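PDB 5Z06: Exo beta-1,2-glucooligosaccharide sophorohydrolase (non-reducing end) from Parabacteroides distasonis ATCC 8503, which hydrolyses linear beta-1,2-glucan and beta-1,2-glucooligosaccharides of four or more glucose units, releasing sophorose from the non-reducing end. Local coordinates for residues Glu285-Met290 with Tyr634-Gly639; Gln232-Arg237 with Tyr244-Gly249; Ser640-Glu645 with Asn657-Leu662. All blocks are in the same frame, centred on the assembly; numbering follows the deposited sequence.

Interaction 1: Glu285-Met290 with Tyr634-Gly639; sequences EQLLDM and YYRNHG
Met-290 lays its terminal methyl over the face of the Tyr-635 ring, and this is the tight half of the contact. CE stands 3.5 Å from the ring centroid of Tyr-635, only 14° off the ring normal, a CH-pi contact. The bend at chi3 (86°) folds that methyl back over the ring, while Met-290 SD, 4.2 Å from the Tyr-635 centroid, adds a Met-aromatic contact over the same ring. Leu-287 comes in obliquely, its CD2 3.8 Å from Tyr-635 CD2. Leu-287 and Met-290, one turn apart on helix 284-297, thus meet Tyr-635 and Arg-636 near the end of helix 624-636. This is helix packing in the helical domain, consistent with the (alpha/alpha)6 barrel of GH144 enzymes. Tyr-635 is fixed at its far end as well: its OH bonds to the ring of His-204 and the backbone N of Arg-203. Toward Arg-636 the packing thins and solvent comes near. Here the extended side chain crosses Leu-287 at about a right angle, and Leu-287 CD1 lies over one guanidinium face toward its rim, 3.6 Å from Arg-636 NH2. The leucine offers this charge no polar partner; a salt bridge from NE to Glu-202 does.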
loop_
_atom_site.group_PDB
_atom_site.type_symbol
_atom_site.label_atom_id
_atom_site.label_comp_id
_atom_site.label_asym_id
_atom_site.label_seq_id
_atom_site.Cartn_x
_atom_site.Cartn_y
_atom_site.Cartn_z
ATOM N N GLU A 285 -1.313 12.456 21.652
ATOM C CA GLU A 285 -2.716 12.053 21.564
ATOM C C GLU A 285 -3.301 12.485 20.236
ATOM O O GLU A 285 -3.925 11.692 19.548
ATOM C CB GLU A 285 -3.553 12.634 22.717
ATOM C CG GLU A 285 -3.285 11.969 24.065
ATOM C CD GLU A 285 -3.790 10.548 24.119
ATOM O OE1 GLU A 285 -5.019 10.349 24.004
ATOM O OE2 GLU A 285 -2.955 9.623 24.268
ATOM N N GLN A 286 -3.080 13.745 19.885
ATOM C CA GLN A 286 -3.518 14.275 18.599
ATOM C C GLN A 286 -2.875 13.540 17.449
ATOM O O GLN A 286 -3.537 13.256 16.428
ATOM C CB GLN A 286 -3.254 15.787 18.520
ATOM C CG GLN A 286 -4.197 16.595 19.414
ATOM C CD GLN A 286 -3.821 18.068 19.507
ATOM O OE1 GLN A 286 -2.713 18.404 19.907
ATOM N NE2 GLN A 286 -4.755 18.953 19.146
ATOM N N LEU A 287 -1.590 13.226 17.589
ATOM C CA LEU A 287 -0.917 12.433 16.561
ATOM C C LEU A 287 -1.542 11.051 16.382
ATOM O O LEU A 287 -1.763 10.623 15.270
ATOM C CB LEU A 287 0.559 12.301 16.845
ATOM C CG LEU A 287 1.382 13.572 16.654
ATOM C CD1 LEU A 287 2.782 13.284 17.196
ATOM C CD2 LEU A 287 1.420 14.034 15.208
ATOM N N LEU A 288 -1.840 10.376 17.485
ATOM C CA LEU A 288 -2.543 9.108 17.424
ATOM C C LEU A 288 -3.863 9.236 16.706
ATOM O O LEU A 288 -4.150 8.423 15.849
ATOM C CB LEU A 288 -2.763 8.533 18.825
ATOM C CG LEU A 288 -1.481 8.103 19.532
ATOM C CD1 LEU A 288 -1.774 7.776 20.988
ATOM C CD2 LEU A 288 -0.802 6.949 18.797
ATOM N N ASP A 289 -4.654 10.262 17.052
ATOM C CA ASP A 289 -5.930 10.527 16.395
ATOM C C ASP A 289 -5.781 10.679 14.910
ATOM O O ASP A 289 -6.577 10.153 14.159
ATOM C CB ASP A 289 -6.594 11.837 16.898
ATOM C CG ASP A 289 -7.045 11.762 18.331
ATOM O OD1 ASP A 289 -7.178 10.669 18.882
ATOM O OD2 ASP A 289 -7.263 12.828 18.926
ATOM N N MET A 290 -4.806 11.482 14.511
ATOM C CA MET A 290 -4.565 11.783 13.110
ATOM C C MET A 290 -4.140 10.519 12.367
ATOM O O MET A 290 -4.646 10.238 11.292
ATOM C CB MET A 290 -3.466 12.839 12.986
ATOM C CG MET A 290 -2.992 13.117 11.576
ATOM S SD MET A 290 -1.471 14.065 11.684
ATOM C CE MET A 290 -0.225 12.782 11.860
ATOM N N TYR A 634 8.300 9.291 11.563
ATOM C CA TYR A 634 7.692 9.109 10.243
ATOM C C TYR A 634 6.916 10.342 9.786
ATOM O O TYR A 634 7.019 10.767 8.626
ATOM C CB TYR A 634 6.762 7.892 10.247
ATOM C CG TYR A 634 7.428 6.569 10.455
ATOM C CD1 TYR A 634 8.782 6.391 10.224
ATOM C CD2 TYR A 634 6.678 5.462 10.838
ATOM C CE1 TYR A 634 9.385 5.167 10.417
ATOM C CE2 TYR A 634 7.261 4.233 10.995
ATOM C CZ TYR A 634 8.622 4.094 10.803
ATOM O OH TYR A 634 9.225 2.885 10.973
ATOM N N TYR A 635 6.135 10.896 10.708
ATOM C CA TYR A 635 5.373 12.083 10.433
ATOM C C TYR A 635 6.248 13.328 10.364
ATOM O O TYR A 635 6.283 13.991 9.331
ATOM C CB TYR A 635 4.286 12.264 11.464
ATOM C CG TYR A 635 3.400 13.419 11.158
ATOM C CD1 TYR A 635 2.608 13.431 10.009
ATOM C CD2 TYR A 635 3.358 14.528 11.990
ATOM C CE1 TYR A 635 1.797 14.520 9.713
ATOM C CE2 TYR A 635 2.562 15.616 11.688
ATOM C CZ TYR A 635 1.781 15.606 10.551
ATOM O OH TYR A 635 0.983 16.694 10.278
ATOM N N ARG A 636 6.939 13.656 11.453
ATOM C CA ARG A 636 7.590 14.958 11.529
ATOM C C ARG A 636 8.824 15.051 10.689
ATOM O O ARG A 636 9.063 16.097 10.153
ATOM C CB ARG A 636 7.948 15.348 12.946
ATOM C CG ARG A 636 6.742 15.770 13.747
ATOM C CD ARG A 636 7.109 15.903 15.203
ATOM N NE ARG A 636 5.948 16.378 15.940
ATOM C CZ ARG A 636 5.564 15.961 17.138
ATOM N NH1 ARG A 636 6.242 15.042 17.784
ATOM N NH2 ARG A 636 4.478 16.464 17.690
ATOM N N ASN A 637 9.605 13.976 10.597
ATOM C CA ASN A 637 10.871 14.005 9.850
ATOM C C ASN A 637 10.715 13.516 8.435
ATOM O O ASN A 637 11.250 14.148 7.527
ATOM C CB ASN A 637 11.955 13.205 10.559
ATOM C CG ASN A 637 12.269 13.767 11.913
ATOM O OD1 ASN A 637 12.350 14.992 12.077
ATOM N ND2 ASN A 637 12.410 12.892 12.907
ATOM N N HIS A 638 9.987 12.414 8.247
ATOM C CA HIS A 638 9.776 11.836 6.911
ATOM C C HIS A 638 8.468 12.169 6.236
ATOM O O HIS A 638 8.212 11.683 5.154
ATOM C CB HIS A 638 9.948 10.323 6.964
ATOM C CG HIS A 638 11.254 9.919 7.537
ATOM N ND1 HIS A 638 12.425 10.574 7.222
ATOM C CD2 HIS A 638 11.574 8.979 8.454
ATOM C CE1 HIS A 638 13.418 10.034 7.904
ATOM N NE2 HIS A 638 12.930 9.059 8.653
ATOM N N GLY A 639 7.657 13.014 6.843
ATOM C CA GLY A 639 6.312 13.226 6.362
ATOM C C GLY A 639 6.229 13.818 4.988
ATOM O O GLY A 639 5.318 13.485 4.261
#

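Interaction 2: Gln232-Arg237 with Tyr244-Gly249; sequences QPVAVR and YTDFLG
Arg-237 and Tyr-244 meet as two flat groups set nearly upright to each other, guanidinium and ring planes 77° apart. The ring turns its edge to the arginine: Tyr-244 CD1 sits over one guanidinium face, toward the rim, 3.4 Å from Arg-237 CZ. This is edge-on packing, with the charge beside the ring rather than over its pi cloud. A bend at chi2 (-69°) folds the arginine back along its own strand, where NH1 bonds to Val-236 O at 2.9 Å, nearly in the guanidinium plane. Further along the ring, Ala-235 CB presses obliquely on Tyr-244 CE1 at 3.2 Å, a tight fit, and Val-234 crosses it at about a right angle, more loosely, its CG2 4.2 Å from Tyr-244 CE2. Val-234 and Ala-235 can both reach the ring because they form a classic beta bulge opposite Ile-222. The two strands belong to different sheets, three strands against four, in an order consistent with a fibronectin type III-like sandwich, and Tyr-244 packs between the sheets. Its hydroxyl donates to Asp-246 OD1 at 2.7 Å, on the anti side of the carboxylate, whose OD2 is taken by Tyr-257 and Arg-224. Replacing Arg-237 by a leucine would probably leave Glu-645 without its salt-bridge mate and the CD1 edge of Tyr-244 without its flat support. The buried phenol finds its acceptor on its own strand, and the charge beside its edge is probably balanced by Glu-645 from beyond the sandwich.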
loop_
_atom_site.group_PDB
_atom_site.type_symbol
_atom_site.label_atom_id
_atom_site.label_comp_id
_atom_site.label_asym_id
_atom_site.label_seq_id
_atom_site.Cartn_x
_atom_site.Cartn_y
_atom_site.Cartn_z
ATOM N N GLN A 232 0.062 29.287 -6.366
ATOM C CA GLN A 232 0.940 28.489 -7.217
ATOM C C GLN A 232 0.402 27.038 -7.268
ATOM O O GLN A 232 -0.190 26.555 -6.292
ATOM C CB GLN A 232 2.390 28.532 -6.695
ATOM C CG GLN A 232 3.101 29.871 -6.907
ATOM C CD GLN A 232 3.348 30.207 -8.382
ATOM O OE1 GLN A 232 2.563 30.925 -9.008
ATOM N NE2 GLN A 232 4.437 29.685 -8.940
ATOM N N PRO A 233 0.601 26.341 -8.408
ATOM C CA PRO A 233 0.155 24.955 -8.488
ATOM C C PRO A 233 1.125 24.082 -7.692
ATOM O O PRO A 233 2.308 24.072 -7.975
ATOM C CB PRO A 233 0.210 24.667 -9.995
ATOM C CG PRO A 233 1.328 25.518 -10.499
ATOM C CD PRO A 233 1.440 26.705 -9.573
ATOM N N VAL A 234 0.640 23.399 -6.662
ATOM C CA VAL A 234 1.524 22.611 -5.798
ATOM C C VAL A 234 1.468 21.117 -6.022
ATOM O O VAL A 234 2.406 20.422 -5.643
ATOM C CB VAL A 234 1.323 22.892 -4.306
ATOM C CG1 VAL A 234 1.853 24.278 -3.979
ATOM C CG2 VAL A 234 -0.130 22.695 -3.879
ATOM N N ALA A 235 0.394 20.618 -6.616
ATOM C CA ALA A 235 0.247 19.182 -6.796
ATOM C C ALA A 235 -0.819 18.868 -7.804
ATOM O O ALA A 235 -1.662 19.710 -8.126
ATOM C CB ALA A 235 -0.107 18.503 -5.468
ATOM N N VAL A 236 -0.776 17.632 -8.289
ATOM C CA VAL A 236 -1.866 17.081 -9.063
ATOM C C VAL A 236 -2.302 15.806 -8.385
ATOM O O VAL A 236 -1.496 15.096 -7.776
ATOM C CB VAL A 236 -1.535 16.769 -10.537
ATOM C CG1 VAL A 236 -1.276 18.049 -11.301
ATOM C CG2 VAL A 236 -0.364 15.795 -10.690
ATOM N N ARG A 237 -3.591 15.535 -8.485
ATOM C CA ARG A 237 -4.110 14.304 -7.992
ATOM C C ARG A 237 -4.969 13.690 -9.064
ATOM O O ARG A 237 -5.885 14.314 -9.593
ATOM C CB ARG A 237 -4.867 14.533 -6.679
ATOM C CG ARG A 237 -3.948 14.735 -5.485
ATOM C CD ARG A 237 -3.220 13.445 -5.137
ATOM N NE ARG A 237 -2.311 13.569 -4.002
ATOM C CZ ARG A 237 -1.029 13.942 -4.063
ATOM N NH1 ARG A 237 -0.447 14.298 -5.211
ATOM N NH2 ARG A 237 -0.322 13.999 -2.947
ATOM N N TYR A 244 -5.985 15.582 -1.095
ATOM C CA TYR A 244 -4.602 15.962 -1.228
ATOM C C TYR A 244 -4.028 16.309 0.129
ATOM O O TYR A 244 -4.661 17.020 0.916
ATOM C CB TYR A 244 -4.446 17.119 -2.210
ATOM C CG TYR A 244 -3.059 17.675 -2.177
ATOM C CD1 TYR A 244 -1.979 16.892 -2.574
ATOM C CD2 TYR A 244 -2.814 18.960 -1.706
ATOM C CE1 TYR A 244 -0.686 17.374 -2.520
ATOM C CE2 TYR A 244 -1.530 19.463 -1.668
ATOM C CZ TYR A 244 -0.476 18.672 -2.068
ATOM O OH TYR A 244 0.777 19.190 -2.009
ATOM N N THR A 245 -2.838 15.772 0.381
ATOM C CA THR A 245 -2.119 15.977 1.599
ATOM C C THR A 245 -0.948 16.901 1.316
ATOM O O THR A 245 0.012 16.528 0.643
ATOM C CB THR A 245 -1.673 14.632 2.177
ATOM O OG1 THR A 245 -2.829 13.946 2.678
ATOM C CG2 THR A 245 -0.678 14.828 3.303
ATOM N N ASP A 246 -1.040 18.116 1.842
ATOM C CA ASP A 246 -0.020 19.089 1.625
ATOM C C ASP A 246 0.863 19.103 2.832
ATOM O O ASP A 246 0.500 19.664 3.868
ATOM C CB ASP A 246 -0.595 20.479 1.418
ATOM C CG ASP A 246 0.428 21.432 0.840
ATOM O OD1 ASP A 246 1.218 21.008 -0.038
ATOM O OD2 ASP A 246 0.450 22.603 1.269
ATOM N N PHE A 247 2.033 18.503 2.690
ATOM C CA PHE A 247 2.968 18.478 3.771
ATOM C C PHE A 247 3.774 19.773 3.771
ATOM O O PHE A 247 4.702 19.913 3.004
ATOM C CB PHE A 247 3.888 17.264 3.687
ATOM C CG PHE A 247 4.618 17.023 4.960
ATOM C CD1 PHE A 247 5.835 17.642 5.203
ATOM C CD2 PHE A 247 4.054 16.243 5.942
ATOM C CE1 PHE A 247 6.506 17.426 6.393
ATOM C CE2 PHE A 247 4.698 16.049 7.140
ATOM C CZ PHE A 247 5.935 16.629 7.369
ATOM N N LEU A 248 3.414 20.700 4.643
ATOM C CA LEU A 248 4.129 21.975 4.782
ATOM C C LEU A 248 5.411 21.823 5.561
ATOM O O LEU A 248 6.348 22.567 5.345
ATOM C CB LEU A 248 3.255 23.024 5.487
ATOM C CG LEU A 248 1.973 23.322 4.714
ATOM C CD1 LEU A 248 0.961 24.022 5.605
ATOM C CD2 LEU A 248 2.291 24.149 3.481
ATOM N N GLY A 249 5.446 20.872 6.483
ATOM C CA GLY A 249 6.612 20.660 7.337
ATOM C C GLY A 249 6.868 21.764 8.339
ATOM O O GLY A 249 7.927 21.811 8.896
#

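Interaction 3: Ser640-Glu645 with Asn657-Leu662; sequences SFLWGE and NWVSPL
The Phe-641 ring takes Val-659 at its edge, near the ring plane, with Val-659 CG2 4.1 Å from Phe-641 CD1. Beside it the His-638 ring meets Phe-641 with the planes inclined at about 40°, and the side chains of Met-16 and Leu-654 also touch the phenylalanine. Trp-658, on the facing strand, starts off away from residues 640-645; the backbone N of Ser-660 lies 3.4 Å above one face of its indole, toward the rim, and Phe-21 and Phe-593 make edge-to-face contacts with it. Of residues 657-662, Val-659 makes the contact with 640-645. Its CG2 is anti to the backbone N and reaches across to three groups at once: the phenylalanine edge, the carbonyl oxygen of Phe-641 at 3.9 Å from CG2, and Leu-642 CD1, 4.2 Å from the same CG2. All are van der Waals distances, an apolar fit of moderate closeness. The fold here is a short helix, 639-642, packed against the beta hairpin of strands 652-653 and 658-659, whose Phe-652 Leu-642 also touches, and where Asn-657 and Trp-658 form a G1 bulge opposite Asn-653. Past the strand, Ser-660 OG accepts the backbone N of Leu-662 at 3.2 Å in an ST turn. Val-659 O hydrogen-bonds to a glycerol, most likely a crystallisation additive.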
loop_
_atom_site.group_PDB
_atom_site.type_symbol
_atom_site.label_atom_id
_atom_site.label_comp_id
_atom_site.label_asym_id
_atom_site.label_seq_id
_atom_site.Cartn_x
_atom_site.Cartn_y
_atom_site.Cartn_z
ATOM N N SER A 640 7.189 14.672 4.621
ATOM C CA SER A 640 7.222 15.267 3.276
ATOM C C SER A 640 7.049 14.253 2.160
ATOM O O SER A 640 6.397 14.535 1.167
ATOM C CB SER A 640 8.533 16.009 3.059
ATOM O OG SER A 640 9.590 15.115 3.237
ATOM N N PHE A 641 7.639 13.071 2.333
ATOM C CA PHE A 641 7.449 11.963 1.392
ATOM C C PHE A 641 6.641 10.817 1.936
ATOM O O PHE A 641 6.057 10.100 1.162
ATOM C CB PHE A 641 8.794 11.418 0.893
ATOM C CG PHE A 641 9.618 10.744 1.951
ATOM C CD1 PHE A 641 9.466 9.389 2.208
ATOM C CD2 PHE A 641 10.578 11.451 2.651
ATOM C CE1 PHE A 641 10.236 8.760 3.157
ATOM C CE2 PHE A 641 11.338 10.830 3.630
ATOM C CZ PHE A 641 11.168 9.482 3.872
ATOM N N LEU A 642 6.626 10.621 3.250
ATOM C CA LEU A 642 6.048 9.420 3.842
ATOM C C LEU A 642 4.600 9.564 4.310
ATOM O O LEU A 642 3.911 8.565 4.460
ATOM C CB LEU A 642 6.917 8.945 5.002
ATOM C CG LEU A 642 6.680 7.547 5.547
ATOM C CD1 LEU A 642 6.807 6.538 4.428
ATOM C CD2 LEU A 642 7.708 7.232 6.617
ATOM N N TRP A 643 4.142 10.791 4.566
ATOM C CA TRP A 643 2.770 11.019 5.032
ATOM C C TRP A 643 1.881 11.390 3.862
ATOM O O TRP A 643 2.186 12.288 3.117
ATOM C CB TRP A 643 2.719 12.120 6.054
ATOM C CG TRP A 643 1.362 12.374 6.530
ATOM C CD1 TRP A 643 0.589 13.433 6.217
ATOM C CD2 TRP A 643 0.601 11.557 7.420
ATOM N NE1 TRP A 643 -0.625 13.337 6.848
ATOM C CE2 TRP A 643 -0.642 12.200 7.610
ATOM C CE3 TRP A 643 0.854 10.359 8.098
ATOM C CZ2 TRP A 643 -1.641 11.684 8.442
ATOM C CZ3 TRP A 643 -0.144 9.830 8.933
ATOM C CH2 TRP A 643 -1.381 10.504 9.096
ATOM N N GLY A 644 0.781 10.688 3.722
ATOM C CA GLY A 644 -0.099 10.861 2.604
ATOM C C GLY A 644 -1.548 10.882 3.060
ATOM O O GLY A 644 -1.848 10.914 4.270
ATOM N N GLU A 645 -2.420 10.760 2.065
ATOM C CA GLU A 645 -3.854 10.993 2.199
ATOM C C GLU A 645 -4.530 9.902 2.984
ATOM O O GLU A 645 -5.577 10.148 3.613
ATOM C CB GLU A 645 -4.501 11.082 0.812
ATOM C CG GLU A 645 -4.109 12.322 0.018
ATOM C CD GLU A 645 -2.731 12.270 -0.607
ATOM O OE1 GLU A 645 -2.073 11.221 -0.590
ATOM O OE2 GLU A 645 -2.323 13.297 -1.149
ATOM N N ASN A 657 16.499 5.643 -1.879
ATOM C CA ASN A 657 15.668 6.823 -2.152
ATOM C C ASN A 657 14.373 6.467 -2.907
ATOM O O ASN A 657 14.093 6.943 -4.010
ATOM C CB ASN A 657 16.435 7.922 -2.885
ATOM C CG ASN A 657 15.727 9.247 -2.778
ATOM O OD1 ASN A 657 15.204 9.549 -1.737
ATOM N ND2 ASN A 657 15.643 9.995 -3.862
ATOM N N TRP A 658 13.598 5.615 -2.247
ATOM C CA TRP A 658 12.362 5.066 -2.757
ATOM C C TRP A 658 11.265 5.201 -1.691
ATOM O O TRP A 658 11.503 5.046 -0.503
ATOM C CB TRP A 658 12.584 3.597 -3.105
ATOM C CG TRP A 658 11.368 2.904 -3.583
ATOM C CD1 TRP A 658 10.913 2.821 -4.861
ATOM C CD2 TRP A 658 10.428 2.207 -2.775
ATOM N NE1 TRP A 658 9.748 2.097 -4.906
ATOM C CE2 TRP A 658 9.432 1.702 -3.636
ATOM C CE3 TRP A 658 10.338 1.949 -1.408
ATOM C CZ2 TRP A 658 8.364 0.961 -3.176
ATOM C CZ3 TRP A 658 9.284 1.220 -0.951
ATOM C CH2 TRP A 658 8.305 0.728 -1.835
ATOM N N VAL A 659 10.062 5.491 -2.138
ATOM C CA VAL A 659 8.874 5.355 -1.317
ATOM C C VAL A 659 7.796 4.696 -2.153
ATOM O O VAL A 659 7.721 4.860 -3.360
ATOM C CB VAL A 659 8.423 6.709 -0.719
ATOM C CG1 VAL A 659 8.012 7.683 -1.809
ATOM C CG2 VAL A 659 7.279 6.511 0.284
ATOM N N SER A 660 6.972 3.920 -1.490
ATOM C CA SER A 660 5.933 3.190 -2.148
ATOM C C SER A 660 4.960 4.137 -2.812
ATOM O O SER A 660 4.604 5.168 -2.233
ATOM C CB SER A 660 5.184 2.348 -1.133
ATOM O OG SER A 660 4.157 1.677 -1.766
ATOM N N PRO A 661 4.506 3.789 -4.037
ATOM C CA PRO A 661 3.458 4.598 -4.678
ATOM C C PRO A 661 2.048 4.273 -4.211
ATOM O O PRO A 661 1.111 4.820 -4.753
ATOM C CB PRO A 661 3.615 4.247 -6.158
ATOM C CG PRO A 661 4.170 2.851 -6.156
ATOM C CD PRO A 661 4.907 2.639 -4.864
ATOM N N LEU A 662 1.881 3.414 -3.202
ATOM C CA LEU A 662 0.562 2.927 -2.834
ATOM C C LEU A 662 0.317 2.959 -1.339
ATOM O O LEU A 662 1.243 3.081 -0.522
ATOM C CB LEU A 662 0.323 1.496 -3.390
ATOM C CG LEU A 662 1.333 0.373 -3.148
ATOM C CD1 LEU A 662 1.330 -0.116 -1.711
ATOM C CD2 LEU A 662 0.991 -0.804 -4.035
#

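Residues 640-645 of interaction 3 join the other two contacts. Toward interaction 2, Glu-645 OE2 reaches Arg-237 NH2 at 2.8 Å in a salt bridge and lies 3.0 Å from Thr-245 N, probably a hydrogen bond, tying the beta sandwich to the glycoamylase-like part of the chain. Toward interaction 1, Trp-643 CZ2 packs 3.7 Å from Met-290 CG, and the indole meets Tyr-635 edge-to-face. Interactions 1 and 2 touch directly through Phe-247, whose CE2 is 3.3 Å from Gly-639 CA, though their centres are about 17 Å apart. The calcium ion lies about 9 Å from the side chain of Ala-235 in interaction 2, the glycerol about 4 Å from that of Val-659 in interaction 3.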